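Local atomic coordinates of alanine dehydrogenase/pyridine nucleotide transhydrogenase (Mycobacterium smegmatis str. MC2 155, PDB entry 3P2Y), a protein that probably transfers hydride between NADH and NADP as the NAD-binding alpha subunit of a proton-pumping transhydrogenase. Residues Y158-L163 / L329-T334. Numbering follows the deposited sequence.
With EDO (1,2-ethanediol), chain G.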
# COMPACT_ATOMS: atom_id res chain seq x y z
N TYR A 158 -8.43 5.50 -4.95
CA TYR A 158 -7.23 4.74 -5.34
C TYR A 158 -6.39 4.37 -4.11
O TYR A 158 -6.02 3.20 -3.91
CB TYR A 158 -6.42 5.61 -6.33
CG TYR A 158 -5.03 5.15 -6.63
CD1 TYR A 158 -4.81 4.09 -7.50
CD2 TYR A 158 -3.94 5.80 -6.07
CE1 TYR A 158 -3.51 3.66 -7.79
CE2 TYR A 158 -2.62 5.39 -6.36
CZ TYR A 158 -2.42 4.32 -7.24
OH TYR A 158 -1.14 3.89 -7.55
N LYS A 159 -6.11 5.36 -3.27
CA LYS A 159 -5.26 5.09 -2.08
C LYS A 159 -5.99 4.21 -1.05
O LYS A 159 -5.33 3.49 -0.27
CB LYS A 159 -4.79 6.39 -1.43
CG LYS A 159 -3.79 7.20 -2.29
CD LYS A 159 -2.59 6.39 -2.77
CE LYS A 159 -1.77 5.71 -1.60
NZ LYS A 159 -0.94 6.81 -0.87
N ALA A 160 -7.33 4.25 -1.05
CA ALA A 160 -8.12 3.36 -0.15
C ALA A 160 -7.87 1.89 -0.46
O ALA A 160 -7.73 1.06 0.46
CB ALA A 160 -9.67 3.68 -0.22
N VAL A 161 -7.81 1.56 -1.75
CA VAL A 161 -7.52 0.19 -2.16
C VAL A 161 -6.11 -0.21 -1.80
O VAL A 161 -5.87 -1.34 -1.35
CB VAL A 161 -7.79 -0.04 -3.69
CG1 VAL A 161 -7.32 -1.46 -4.14
CG2 VAL A 161 -9.27 0.10 -3.91
N LEU A 162 -5.14 0.67 -2.07
CA LEU A 162 -3.76 0.33 -1.69
C LEU A 162 -3.67 0.05 -0.18
O LEU A 162 -2.93 -0.85 0.25
CB LEU A 162 -2.74 1.42 -2.10
CG LEU A 162 -2.59 1.58 -3.63
CD1 LEU A 162 -1.56 2.68 -3.93
CD2 LEU A 162 -2.14 0.26 -4.24
N LEU A 163 -4.43 0.81 0.60
CA LEU A 163 -4.36 0.67 2.07
C LEU A 163 -4.99 -0.66 2.45
O LEU A 163 -4.42 -1.41 3.25
CB LEU A 163 -5.11 1.83 2.75
CG LEU A 163 -5.17 1.75 4.28
CD1 LEU A 163 -3.75 1.68 4.90
CD2 LEU A 163 -5.98 2.96 4.84
N LEU A 329 -7.98 9.59 7.45
CA LEU A 329 -8.70 10.88 7.41
C LEU A 329 -8.27 11.83 6.30
O LEU A 329 -9.00 12.79 5.98
CB LEU A 329 -8.60 11.60 8.76
CG LEU A 329 -9.25 10.80 9.89
CD1 LEU A 329 -8.93 11.50 11.21
CD2 LEU A 329 -10.82 10.62 9.71
N ASN A 330 -7.11 11.58 5.69
CA ASN A 330 -6.70 12.48 4.60
C ASN A 330 -5.93 11.71 3.56
O ASN A 330 -4.70 11.82 3.47
CB ASN A 330 -5.90 13.67 5.18
CG ASN A 330 -5.67 14.79 4.15
OD1 ASN A 330 -6.00 14.66 2.96
ND2 ASN A 330 -5.07 15.91 4.63
N LEU A 331 -6.64 10.87 2.81
CA LEU A 331 -5.94 10.09 1.78
C LEU A 331 -5.30 10.94 0.65
O LEU A 331 -4.22 10.58 0.16
CB LEU A 331 -6.84 8.99 1.21
CG LEU A 331 -7.07 7.86 2.23
CD1 LEU A 331 -8.10 6.88 1.62
CD2 LEU A 331 -5.77 7.08 2.55
N PRO A 332 -5.92 12.08 0.24
CA PRO A 332 -5.27 12.94 -0.75
C PRO A 332 -3.86 13.38 -0.35
O PRO A 332 -2.96 13.41 -1.20
CB PRO A 332 -6.24 14.15 -0.83
CG PRO A 332 -7.59 13.48 -0.67
CD PRO A 332 -7.29 12.56 0.55
N ALA A 333 -3.67 13.68 0.95
CA ALA A 333 -2.36 14.08 1.45
C ALA A 333 -1.31 12.95 1.32
O ALA A 333 -0.12 13.22 1.25
CB ALA A 333 -2.46 14.55 2.91
N THR A 334 -1.77 11.70 1.22
CA THR A 334 -0.83 10.58 1.08
C THR A 334 -0.29 10.39 -0.35
O THR A 334 0.57 9.55 -0.57
CB THR A 334 -1.40 9.23 1.56
OG1 THR A 334 -2.37 8.74 0.62
CG2 THR A 334 -2.01 9.36 2.96
C1 EDO G . -2.83 5.18 1.93
O1 EDO G . -2.94 4.05 1.04
C2 EDO G . -1.42 5.24 2.55
O2 EDO G . -0.39 5.62 1.59
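Lys159 and Leu331 have the nearest CA atoms of segments 158-163 and 329-334, 6.4 Å apart; the first segment belongs to helix 148-167, the second to the loop between strand 323-326 and helix 336-354. The tight part is apolar and buried. Leu331 straddles the helix surface with its two methyls: CD1 lies 3.8 Å from Ala160 N and also touches Ala160 CB, while CD2 rests 4.2 Å from Lys159 CB. Leu301 and Ala156 pack on the same leucine, and Ile270 of strand 268-271 lies against Ala160, which places this part against the mixed sheet of what is probably the Rossmann-type nucleotide-binding domain, as in the family.

The polar side is more open: Thr334 and Leu163 are partly exposed, and a small molecule lies beside them. Lys159 is bent at chi2, chi3 and chi4 (-52°, -56° and -74°), which curls the chain beside Thr334, where NZ donates to Thr334 OG1 at 2.8 Å. That hydroxyl in turn donates a hydrogen bond to Leu331 O over 2.6 Å, lying in the plane of that carbonyl and using one of its lone pairs; Leu331 O also accepts from Thr334 N. A 1,2-ethanediol, probably from the crystallisation liquor, bridges Lys159's own ends: its O1 donates to Lys159 O, its O2 accepts from Lys159 NZ at 2.8 Å, and its C1 is 3.6 Å from Leu331 CD2.

Through Thr334 OG1 and Ser166 O of the second subunit, the ammonium couples helix, loop and dimer interface by neutral protein acceptors, with diol O2 an addition; the relay probably polarises the threonine hydroxyl toward Leu331 O.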